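Local atomic coordinates of GTP pyrophosphokinase YjbM (Bacillus subtilis, PDB entry 5DEC), a protein that makes the alarmone (p)ppGpp by transferring pyrophosphate from ATP to GTP or GDP, working as an allosterically activated homotetramer. Residues R84-F89 with R150-N155; K104-V109 with L128-P133; S121-Y126 with E146-T151. All coordinates share one frame; numbering follows the deposited sequence.

From the N terminus, strand 81-87 comes first, and residues 84-89 meet residues 150-155 at the end of strand 139-151 and the start of helix 152-167, closing the widest loop, interaction 1. Interaction 2 lies wholly within that loop: residues 104-109 open it and 128-133 close it, joining edge strand 107-113 to strand 126-136. Before it closes, the loop 121-126 has begun interaction 3, completed at 146-151, so interactions 2 and 3 cross. Interactions 1 and 3 end on the same stretch, share Arg150 and Thr151 and touch directly, with centres about 8 Å apart. Together the three contacts tie four neighbouring strands of the mixed sheet to one another and to that helix.

Interaction 1: residues R84-F89 with R150-N155; sequences RIMCQF and RTLAMN
Met86 and Cys87 pair in parallel with Arg150 and Thr151, joining neighbouring strands 81-87 and 139-151 of the central mixed sheet just where the latter passes into helix 152-167. The backbone bonds are Arg150 N to Ile85 O, Cys87 N to Arg150 O, and Leu152 N to Cys87 O at 3.1 Å, the last bent to 136° where the chain is already leaving the strand. Thr151 suits this junction because its hydroxyl can serve as N-cap: OG1 accepts from Met154 N at 3.2 Å, and a weak bond from Thr151 N to Met154 SD completes a capping box. The same hydroxyl is hydrogen-bonded to Asp191.

Met86 and Arg150 put their side chains on one face of the sheet. Flexible and apolar, Met86 bends so that SD lies 3.5 Å from Asn155 CG, crossing that side chain at about a right angle, while Met86 CB meets Leu152 CD2 at 4.0 Å. With CG anti to its backbone N (chi1 -176°), Asn155 directs OD1 to Arg150 NH1, which donates to it at 2.9 Å within both the carbonyl and the guanidinium planes. Water 1 donates to Asn155 OD1 at 2.7 Å and accepts from Arg84 NH1, which ties the second arginine to the same oxygen.

The two guanidinium groups lie 31° from parallel, with Arg150 NH2 over the centre of the Arg84 group and their NH1 atoms 3.6 Å apart. Such a close approach of like charges is probably made tolerable in part by the amide oxygen and the shared water, and by Gln148 and Tyr123 near Arg150 NH2. Arg84 binds ATP and Asn155 belongs to the allosteric site shared between subunits, so this polar cluster physically connects residues of the two sites.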
loop_
_atom_site.group_PDB
_atom_site.type_symbol
_atom_site.label_atom_id
_atom_site.label_comp_id
_atom_site.label_asym_id
_atom_site.label_seq_id
_atom_site.Cartn_x
_atom_site.Cartn_y
_atom_site.Cartn_z
ATOM N N ARG B 84 -16.704 -3.520 -1.941
ATOM C CA ARG B 84 -17.452 -3.109 -3.120
ATOM C C ARG B 84 -16.614 -3.383 -4.329
ATOM O O ARG B 84 -15.428 -3.014 -4.378
ATOM C CB ARG B 84 -17.844 -1.639 -3.052
ATOM C CG ARG B 84 -18.710 -1.393 -1.829
ATOM C CD ARG B 84 -19.522 -0.130 -1.876
ATOM N NE ARG B 84 -20.408 -0.112 -0.715
ATOM C CZ ARG B 84 -20.843 0.988 -0.114
ATOM N NH1 ARG B 84 -20.508 2.181 -0.588
ATOM N NH2 ARG B 84 -21.644 0.888 0.942
ATOM N N ILE B 85 -17.232 -4.043 -5.299
ATOM C CA ILE B 85 -16.553 -4.370 -6.536
ATOM C C ILE B 85 -17.210 -3.516 -7.621
ATOM O O ILE B 85 -18.417 -3.610 -7.823
ATOM C CB ILE B 85 -16.678 -5.873 -6.879
ATOM C CG1 ILE B 85 -16.081 -6.742 -5.756
ATOM C CG2 ILE B 85 -15.994 -6.162 -8.194
ATOM C CD1 ILE B 85 -16.293 -8.277 -5.976
ATOM N N MET B 86 -16.419 -2.688 -8.304
ATOM C CA MET B 86 -16.944 -1.800 -9.349
ATOM C C MET B 86 -16.588 -2.357 -10.724
ATOM O O MET B 86 -15.437 -2.710 -10.969
ATOM C CB MET B 86 -16.373 -0.389 -9.203
ATOM C CG MET B 86 -17.315 0.573 -8.494
ATOM S SD MET B 86 -17.758 0.030 -6.829
ATOM C CE MET B 86 -16.208 0.219 -5.974
ATOM N N CYS B 87 -17.582 -2.426 -11.604
ATOM C CA CYS B 87 -17.406 -2.966 -12.949
ATOM C C CYS B 87 -17.729 -1.914 -14.006
ATOM O O CYS B 87 -18.569 -1.057 -13.786
ATOM C CB CYS B 87 -18.311 -4.189 -13.148
ATOM S SG CYS B 87 -18.231 -5.404 -11.818
ATOM N N GLN B 88 -17.094 -2.016 -15.166
ATOM C CA GLN B 88 -17.346 -1.101 -16.274
ATOM C C GLN B 88 -18.716 -1.284 -16.896
ATOM O O GLN B 88 -19.418 -0.310 -17.163
ATOM C CB GLN B 88 -16.276 -1.305 -17.327
ATOM C CG GLN B 88 -16.062 -0.161 -18.258
ATOM C CD GLN B 88 -14.704 -0.251 -18.910
ATOM O OE1 GLN B 88 -14.424 -1.192 -19.641
ATOM N NE2 GLN B 88 -13.840 0.713 -18.620
ATOM N N PHE B 89 -19.095 -2.536 -17.135
ATOM C CA PHE B 89 -20.346 -2.844 -17.839
ATOM C C PHE B 89 -21.306 -3.662 -16.975
ATOM O O PHE B 89 -20.879 -4.457 -16.127
ATOM C CB PHE B 89 -20.066 -3.615 -19.140
ATOM C CG PHE B 89 -19.199 -2.873 -20.106
ATOM C CD1 PHE B 89 -19.734 -1.884 -20.920
ATOM C CD2 PHE B 89 -17.839 -3.145 -20.192
ATOM C CE1 PHE B 89 -18.924 -1.191 -21.820
ATOM C CE2 PHE B 89 -17.021 -2.448 -21.085
ATOM C CZ PHE B 89 -17.563 -1.469 -21.898
ATOM N N ARG B 150 -21.252 -3.392 -8.403
ATOM C CA ARG B 150 -21.904 -2.217 -8.985
ATOM C C ARG B 150 -21.200 -1.789 -10.240
ATOM O O ARG B 150 -19.993 -1.943 -10.334
ATOM C CB ARG B 150 -21.869 -1.030 -8.009
ATOM C CG ARG B 150 -22.490 -1.244 -6.652
ATOM C CD ARG B 150 -22.163 -0.057 -5.765
ATOM N NE ARG B 150 -22.969 -0.021 -4.556
ATOM C CZ ARG B 150 -22.892 0.939 -3.647
ATOM N NH1 ARG B 150 -22.043 1.943 -3.821
ATOM N NH2 ARG B 150 -23.682 0.912 -2.584
ATOM N N THR B 151 -21.916 -1.194 -11.191
ATOM C CA THR B 151 -21.204 -0.482 -12.247
ATOM C C THR B 151 -20.658 0.805 -11.663
ATOM O O THR B 151 -21.068 1.224 -10.577
ATOM C CB THR B 151 -22.081 -0.144 -13.481
ATOM O OG1 THR B 151 -23.175 0.682 -13.069
ATOM C CG2 THR B 151 -22.639 -1.416 -14.133
ATOM N N LEU B 152 -19.730 1.422 -12.387
ATOM C CA LEU B 152 -19.175 2.709 -12.015
ATOM C C LEU B 152 -20.276 3.764 -11.817
ATOM O O LEU B 152 -20.238 4.544 -10.863
ATOM C CB LEU B 152 -18.175 3.176 -13.085
ATOM C CG LEU B 152 -16.910 2.312 -13.268
ATOM C CD1 LEU B 152 -16.106 2.694 -14.527
ATOM C CD2 LEU B 152 -16.035 2.398 -12.035
ATOM N N ALA B 153 -21.238 3.788 -12.735
ATOM C CA ALA B 153 -22.311 4.772 -12.707
ATOM C C ALA B 153 -23.263 4.549 -11.531
ATOM O O ALA B 153 -23.682 5.503 -10.875
ATOM C CB ALA B 153 -23.075 4.741 -14.030
ATOM N N MET B 154 -23.609 3.285 -11.272
ATOM C CA MET B 154 -24.359 2.898 -10.067
ATOM C C MET B 154 -23.632 3.334 -8.797
ATOM O O MET B 154 -24.242 3.811 -7.841
ATOM C CB MET B 154 -24.533 1.374 -10.014
ATOM C CG MET B 154 -25.430 0.799 -11.080
ATOM S SD MET B 154 -25.183 -0.985 -11.292
ATOM C CE MET B 154 -25.379 -1.653 -9.709
ATOM N N ASN B 155 -22.331 3.089 -8.758
ATOM C CA ASN B 155 -21.566 3.421 -7.570
ATOM C C ASN B 155 -21.549 4.937 -7.361
ATOM O O ASN B 155 -21.666 5.435 -6.239
ATOM C CB ASN B 155 -20.131 2.884 -7.672
ATOM C CG ASN B 155 -19.329 3.141 -6.405
ATOM O OD1 ASN B 155 -19.740 2.741 -5.321
ATOM N ND2 ASN B 155 -18.167 3.762 -6.545
HETATM O O HOH W 1 -18.675 2.938 -2.825
#

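Interaction 2: residues K104-V109 with L128-P133; sequences KDFTVV and LVVLYP
The Phe106 ring has Val130 CG2 over one face, 4.3 Å above its plane and offset toward the rim, while Val130 CG1 approaches CD1 of the same ring obliquely at 3.6 Å. Phe106 CB, in turn, sits at the edge of the Tyr132 ring, 4.1 Å from Tyr132 CD1. CG of Phe106 stands between its backbone N and carbonyl carbon (chi1 51°), a torsion that sets the ring beside the branched valine. Pro133, whose nitrogen has no hydrogen to donate, sets its CD against Asp105 O at 3.4 Å, a plain contact. An alanine in place of Phe106 would probably open a gap beside Val130 and deprive its methyl groups of their aromatic partner.

Beyond Phe106 the strands are antiparallel. Leu131 N donates to Thr107 O at 2.7 Å and Val109 N to Val129 O at 2.9 Å, whereas the return bond from Thr107 N to Leu131 O is weak. Beta-branched Thr107, Val108, Val129 and Val130 fit this extended backbone. Val109 CG2 packs 3.9 Å from Val129 CG1, and water 2 donates to Leu131 O.

Strand 107-113 is the outermost in this chain, with strand 139-151 on the other side of strand 126-136. Helices 11-38 and 90-102 pack on Phe106 through Leu27 and Leu100, and Glu26 of the first binds the Tyr132 hydroxyl.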
loop_
_atom_site.group_PDB
_atom_site.type_symbol
_atom_site.label_atom_id
_atom_site.label_comp_id
_atom_site.label_asym_id
_atom_site.label_seq_id
_atom_site.Cartn_x
_atom_site.Cartn_y
_atom_site.Cartn_z
ATOM N N LYS B 104 -13.556 -21.307 -3.640
ATOM C CA LYS B 104 -13.614 -22.251 -2.540
ATOM C C LYS B 104 -12.967 -21.714 -1.266
ATOM O O LYS B 104 -12.896 -22.432 -0.279
ATOM C CB LYS B 104 -12.953 -23.575 -2.932
ATOM C CG LYS B 104 -13.683 -24.330 -4.043
ATOM C CD LYS B 104 -13.200 -25.774 -4.094
ATOM C CE LYS B 104 -14.130 -26.656 -4.904
ATOM N NZ LYS B 104 -14.217 -26.208 -6.315
ATOM N N ASP B 105 -12.516 -20.458 -1.267
ATOM C CA ASP B 105 -11.894 -19.913 -0.057
ATOM C C ASP B 105 -12.897 -19.160 0.818
ATOM O O ASP B 105 -12.527 -18.549 1.822
ATOM C CB ASP B 105 -10.683 -19.023 -0.388
ATOM C CG ASP B 105 -10.982 -17.934 -1.405
ATOM O OD1 ASP B 105 -12.016 -17.992 -2.109
ATOM O OD2 ASP B 105 -10.142 -17.015 -1.505
ATOM N N PHE B 106 -14.170 -19.232 0.439
ATOM C CA PHE B 106 -15.270 -18.830 1.313
ATOM C C PHE B 106 -16.542 -19.486 0.802
ATOM O O PHE B 106 -16.515 -20.186 -0.209
ATOM C CB PHE B 106 -15.421 -17.290 1.401
ATOM C CG PHE B 106 -15.492 -16.585 0.065
ATOM C CD1 PHE B 106 -16.612 -16.705 -0.747
ATOM C CD2 PHE B 106 -14.456 -15.751 -0.351
ATOM C CE1 PHE B 106 -16.697 -16.048 -1.968
ATOM C CE2 PHE B 106 -14.532 -15.084 -1.585
ATOM C CZ PHE B 106 -15.662 -15.235 -2.388
ATOM N N THR B 107 -17.652 -19.279 1.501
ATOM C CA THR B 107 -18.935 -19.764 1.027
ATOM C C THR B 107 -19.962 -18.634 1.004
ATOM O O THR B 107 -20.021 -17.815 1.918
ATOM C CB THR B 107 -19.467 -20.935 1.896
ATOM O OG1 THR B 107 -19.713 -20.480 3.231
ATOM C CG2 THR B 107 -18.460 -22.082 1.931
ATOM N N VAL B 108 -20.768 -18.599 -0.050
ATOM C CA VAL B 108 -21.824 -17.606 -0.176
ATOM C C VAL B 108 -23.042 -18.062 0.621
ATOM O O VAL B 108 -23.500 -19.188 0.463
ATOM C CB VAL B 108 -22.188 -17.372 -1.655
ATOM C CG1 VAL B 108 -23.358 -16.402 -1.781
ATOM C CG2 VAL B 108 -20.939 -16.875 -2.441
ATOM N N VAL B 109 -23.534 -17.204 1.509
ATOM C CA VAL B 109 -24.652 -17.581 2.378
ATOM C C VAL B 109 -25.916 -16.773 2.128
ATOM O O VAL B 109 -26.983 -17.123 2.633
ATOM C CB VAL B 109 -24.277 -17.455 3.877
ATOM C CG1 VAL B 109 -23.211 -18.477 4.235
ATOM C CG2 VAL B 109 -23.810 -16.041 4.200
ATOM N N LEU B 128 -24.140 -9.679 -2.192
ATOM C CA LEU B 128 -24.077 -11.016 -1.621
ATOM C C LEU B 128 -23.332 -10.985 -0.291
ATOM O O LEU B 128 -22.612 -10.040 0.014
ATOM C CB LEU B 128 -23.454 -12.010 -2.591
ATOM C CG LEU B 128 -22.061 -11.824 -3.153
ATOM C CD1 LEU B 128 -21.039 -12.473 -2.265
ATOM C CD2 LEU B 128 -22.040 -12.478 -4.512
ATOM N N VAL B 129 -23.527 -12.023 0.506
ATOM C CA VAL B 129 -22.891 -12.107 1.805
ATOM C C VAL B 129 -22.112 -13.407 1.846
ATOM O O VAL B 129 -22.665 -14.447 1.528
ATOM C CB VAL B 129 -23.920 -12.099 2.946
ATOM C CG1 VAL B 129 -23.209 -12.219 4.275
ATOM C CG2 VAL B 129 -24.786 -10.826 2.890
ATOM N N VAL B 130 -20.840 -13.355 2.231
ATOM C CA VAL B 130 -20.046 -14.576 2.309
ATOM C C VAL B 130 -19.652 -14.872 3.741
ATOM O O VAL B 130 -19.563 -13.968 4.582
ATOM C CB VAL B 130 -18.736 -14.502 1.458
ATOM C CG1 VAL B 130 -19.025 -14.173 0.001
ATOM C CG2 VAL B 130 -17.767 -13.488 2.039
ATOM N N LEU B 131 -19.405 -16.148 4.014
ATOM C CA LEU B 131 -18.870 -16.538 5.300
ATOM C C LEU B 131 -17.384 -16.852 5.107
ATOM O O LEU B 131 -17.030 -17.826 4.435
ATOM C CB LEU B 131 -19.641 -17.740 5.854
ATOM C CG LEU B 131 -19.387 -18.100 7.319
ATOM C CD1 LEU B 131 -19.829 -16.954 8.209
ATOM C CD2 LEU B 131 -20.127 -19.404 7.703
ATOM N N TYR B 132 -16.522 -16.009 5.674
ATOM C CA TYR B 132 -15.079 -16.097 5.430
ATOM C C TYR B 132 -14.384 -16.775 6.618
ATOM O O TYR B 132 -14.449 -16.256 7.742
ATOM C CB TYR B 132 -14.478 -14.689 5.192
ATOM C CG TYR B 132 -13.018 -14.719 4.771
ATOM C CD1 TYR B 132 -12.665 -15.083 3.482
ATOM C CD2 TYR B 132 -12.001 -14.398 5.663
ATOM C CE1 TYR B 132 -11.341 -15.124 3.081
ATOM C CE2 TYR B 132 -10.667 -14.442 5.276
ATOM C CZ TYR B 132 -10.347 -14.810 3.975
ATOM O OH TYR B 132 -9.036 -14.870 3.549
ATOM N N PRO B 133 -13.716 -17.924 6.369
ATOM C CA PRO B 133 -13.041 -18.726 7.404
ATOM C C PRO B 133 -11.675 -18.152 7.763
ATOM O O PRO B 133 -10.636 -18.658 7.324
ATOM C CB PRO B 133 -12.898 -20.097 6.748
ATOM C CG PRO B 133 -12.722 -19.763 5.286
ATOM C CD PRO B 133 -13.603 -18.548 5.036
HETATM O O HOH W 2 -16.913 -20.459 5.022
#

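Interaction 3: residues S121-Y126 with E146-T151; sequences SGYRSY and EIQIRT
Gln148 reaches from strand 139-151 to Ser125 and Tyr123 of the loop that leads into strand 126-136. Its CB lies 3.7 Å from Ser125 OG, and CG, anti to the carbonyl carbon (chi1 -56°), starts an extended chain that passes 4.1 Å from the same OG. CD comes within 3.5 Å of Tyr123 OH, the tyrosine ring and the amide standing 74° apart. At the tip, OE1 gathers several polar groups: Ser125 OG donates to it at 2.8 Å from 25° out of the carbonyl plane, Tyr123 OH is 2.7 Å away, and Arg150 NE and NH2 add weak bonds. On the other branch, Gln148 NE2 donates to Glu146 OE1 at 2.9 Å, meeting it from above the carboxylate plane. The same NE2 also donates to water 3.

Short serine suits its place because OG, anti to its own backbone N, can reach the amide directly. Tyrosine is long enough to bring a hydroxyl to the same centre, and that hydroxyl is hydrogen-bonded to His127. Next along the chain, Tyr126 and Ile149 form an antiparallel pair with two backbone bonds, and their side chains lie side by side, Tyr126 CD2 3.7 Å from Ile149 CD1. Tyr126 OH continues to Gln111.

With donors around OE1 and acceptors at NE2, the amide of Gln148 has its orientation fixed. It thus appears to act as a second-shell residue, steadying Glu146, the inferred proton acceptor, and, through water 3, linking it to Tyr123, whose hydroxyl is bonded to His127 of the product site.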
loop_
_atom_site.group_PDB
_atom_site.type_symbol
_atom_site.label_atom_id
_atom_site.label_comp_id
_atom_site.label_asym_id
_atom_site.label_seq_id
_atom_site.Cartn_x
_atom_site.Cartn_y
_atom_site.Cartn_z
ATOM N N SER B 121 -36.164 4.979 -5.101
ATOM C CA SER B 121 -35.439 6.214 -5.421
ATOM C C SER B 121 -34.487 6.015 -6.599
ATOM O O SER B 121 -33.985 6.987 -7.158
ATOM C CB SER B 121 -34.643 6.751 -4.238
ATOM O OG SER B 121 -33.431 6.036 -4.077
ATOM N N GLY B 122 -34.189 4.762 -6.932
ATOM C CA GLY B 122 -33.242 4.480 -7.994
ATOM C C GLY B 122 -31.965 3.747 -7.617
ATOM O O GLY B 122 -31.049 3.669 -8.438
ATOM N N TYR B 123 -31.893 3.209 -6.399
ATOM C CA TYR B 123 -30.697 2.472 -5.955
ATOM C C TYR B 123 -30.504 1.242 -6.812
ATOM O O TYR B 123 -31.427 0.453 -6.987
ATOM C CB TYR B 123 -30.797 2.062 -4.477
ATOM C CG TYR B 123 -29.609 1.265 -3.945
ATOM C CD1 TYR B 123 -28.417 1.896 -3.585
ATOM C CD2 TYR B 123 -29.688 -0.120 -3.794
ATOM C CE1 TYR B 123 -27.327 1.165 -3.099
ATOM C CE2 TYR B 123 -28.612 -0.858 -3.304
ATOM C CZ TYR B 123 -27.438 -0.208 -2.956
ATOM O OH TYR B 123 -26.372 -0.936 -2.469
ATOM N N ARG B 124 -29.311 1.112 -7.379
ATOM C CA ARG B 124 -28.946 -0.047 -8.184
ATOM C C ARG B 124 -27.657 -0.678 -7.624
ATOM O O ARG B 124 -26.636 0.016 -7.511
ATOM C CB ARG B 124 -28.767 0.416 -9.623
ATOM C CG ARG B 124 -30.057 0.966 -10.221
ATOM C CD ARG B 124 -29.773 1.890 -11.408
ATOM N NE ARG B 124 -29.027 1.256 -12.481
ATOM C CZ ARG B 124 -27.929 1.776 -13.027
ATOM N NH1 ARG B 124 -27.430 2.924 -12.574
ATOM N NH2 ARG B 124 -27.315 1.131 -14.009
ATOM N N SER B 125 -27.700 -1.978 -7.308
ATOM C CA SER B 125 -26.546 -2.711 -6.754
ATOM C C SER B 125 -26.864 -4.199 -6.589
ATOM O O SER B 125 -28.004 -4.570 -6.308
ATOM C CB SER B 125 -26.108 -2.121 -5.404
ATOM O OG SER B 125 -24.909 -2.711 -4.917
ATOM N N TYR B 126 -25.872 -5.058 -6.795
ATOM C CA TYR B 126 -26.053 -6.461 -6.445
ATOM C C TYR B 126 -25.348 -6.768 -5.128
ATOM O O TYR B 126 -24.178 -6.427 -4.964
ATOM C CB TYR B 126 -25.516 -7.365 -7.540
ATOM C CG TYR B 126 -25.592 -8.830 -7.195
ATOM C CD1 TYR B 126 -26.748 -9.558 -7.430
ATOM C CD2 TYR B 126 -24.500 -9.489 -6.627
ATOM C CE1 TYR B 126 -26.818 -10.901 -7.119
ATOM C CE2 TYR B 126 -24.564 -10.828 -6.310
ATOM C CZ TYR B 126 -25.724 -11.528 -6.560
ATOM O OH TYR B 126 -25.787 -12.866 -6.255
ATOM N N GLU B 146 -20.126 -8.573 3.701
ATOM C CA GLU B 146 -21.008 -8.203 2.595
ATOM C C GLU B 146 -20.177 -7.797 1.380
ATOM O O GLU B 146 -19.233 -7.022 1.497
ATOM C CB GLU B 146 -21.928 -7.052 2.979
ATOM C CG GLU B 146 -22.844 -6.627 1.835
ATOM C CD GLU B 146 -23.578 -5.329 2.145
ATOM O OE1 GLU B 146 -22.994 -4.252 1.891
ATOM O OE2 GLU B 146 -24.712 -5.390 2.662
ATOM N N ILE B 147 -20.514 -8.331 0.215
ATOM C CA ILE B 147 -19.836 -7.926 -1.010
ATOM C C ILE B 147 -20.893 -7.337 -1.949
ATOM O O ILE B 147 -21.856 -8.014 -2.291
ATOM C CB ILE B 147 -19.150 -9.093 -1.730
ATOM C CG1 ILE B 147 -18.152 -9.813 -0.817
ATOM C CG2 ILE B 147 -18.455 -8.578 -3.012
ATOM C CD1 ILE B 147 -17.446 -10.969 -1.496
ATOM N N GLN B 148 -20.741 -6.077 -2.333
ATOM C CA GLN B 148 -21.635 -5.491 -3.340
ATOM C C GLN B 148 -20.934 -5.391 -4.683
ATOM O O GLN B 148 -19.727 -5.169 -4.738
ATOM C CB GLN B 148 -22.127 -4.110 -2.930
ATOM C CG GLN B 148 -22.836 -4.045 -1.592
ATOM C CD GLN B 148 -23.549 -2.710 -1.406
ATOM O OE1 GLN B 148 -23.913 -2.050 -2.384
ATOM N NE2 GLN B 148 -23.697 -2.284 -0.160
ATOM N N ILE B 149 -21.681 -5.601 -5.766
ATOM C CA ILE B 149 -21.127 -5.473 -7.102
ATOM C C ILE B 149 -21.938 -4.379 -7.836
ATOM O O ILE B 149 -23.157 -4.444 -7.864
ATOM C CB ILE B 149 -21.191 -6.799 -7.857
ATOM C CG1 ILE B 149 -20.768 -7.957 -6.923
ATOM C CG2 ILE B 149 -20.319 -6.749 -9.145
ATOM C CD1 ILE B 149 -20.942 -9.318 -7.568
ATOM N N ARG B 150 -21.252 -3.392 -8.403
ATOM C CA ARG B 150 -21.904 -2.217 -8.985
ATOM C C ARG B 150 -21.200 -1.789 -10.240
ATOM O O ARG B 150 -19.993 -1.943 -10.334
ATOM C CB ARG B 150 -21.869 -1.030 -8.009
ATOM C CG ARG B 150 -22.490 -1.244 -6.652
ATOM C CD ARG B 150 -22.163 -0.057 -5.765
ATOM N NE ARG B 150 -22.969 -0.021 -4.556
ATOM C CZ ARG B 150 -22.892 0.939 -3.647
ATOM N NH1 ARG B 150 -22.043 1.943 -3.821
ATOM N NH2 ARG B 150 -23.682 0.912 -2.584
ATOM N N THR B 151 -21.916 -1.194 -11.191
ATOM C CA THR B 151 -21.204 -0.482 -12.247
ATOM C C THR B 151 -20.658 0.805 -11.663
ATOM O O THR B 151 -21.068 1.224 -10.577
ATOM C CB THR B 151 -22.081 -0.144 -13.481
ATOM O OG1 THR B 151 -23.175 0.682 -13.069
ATOM C CG2 THR B 151 -22.639 -1.416 -14.133
HETATM O O HOH W 3 -25.513 -0.075 -0.048
#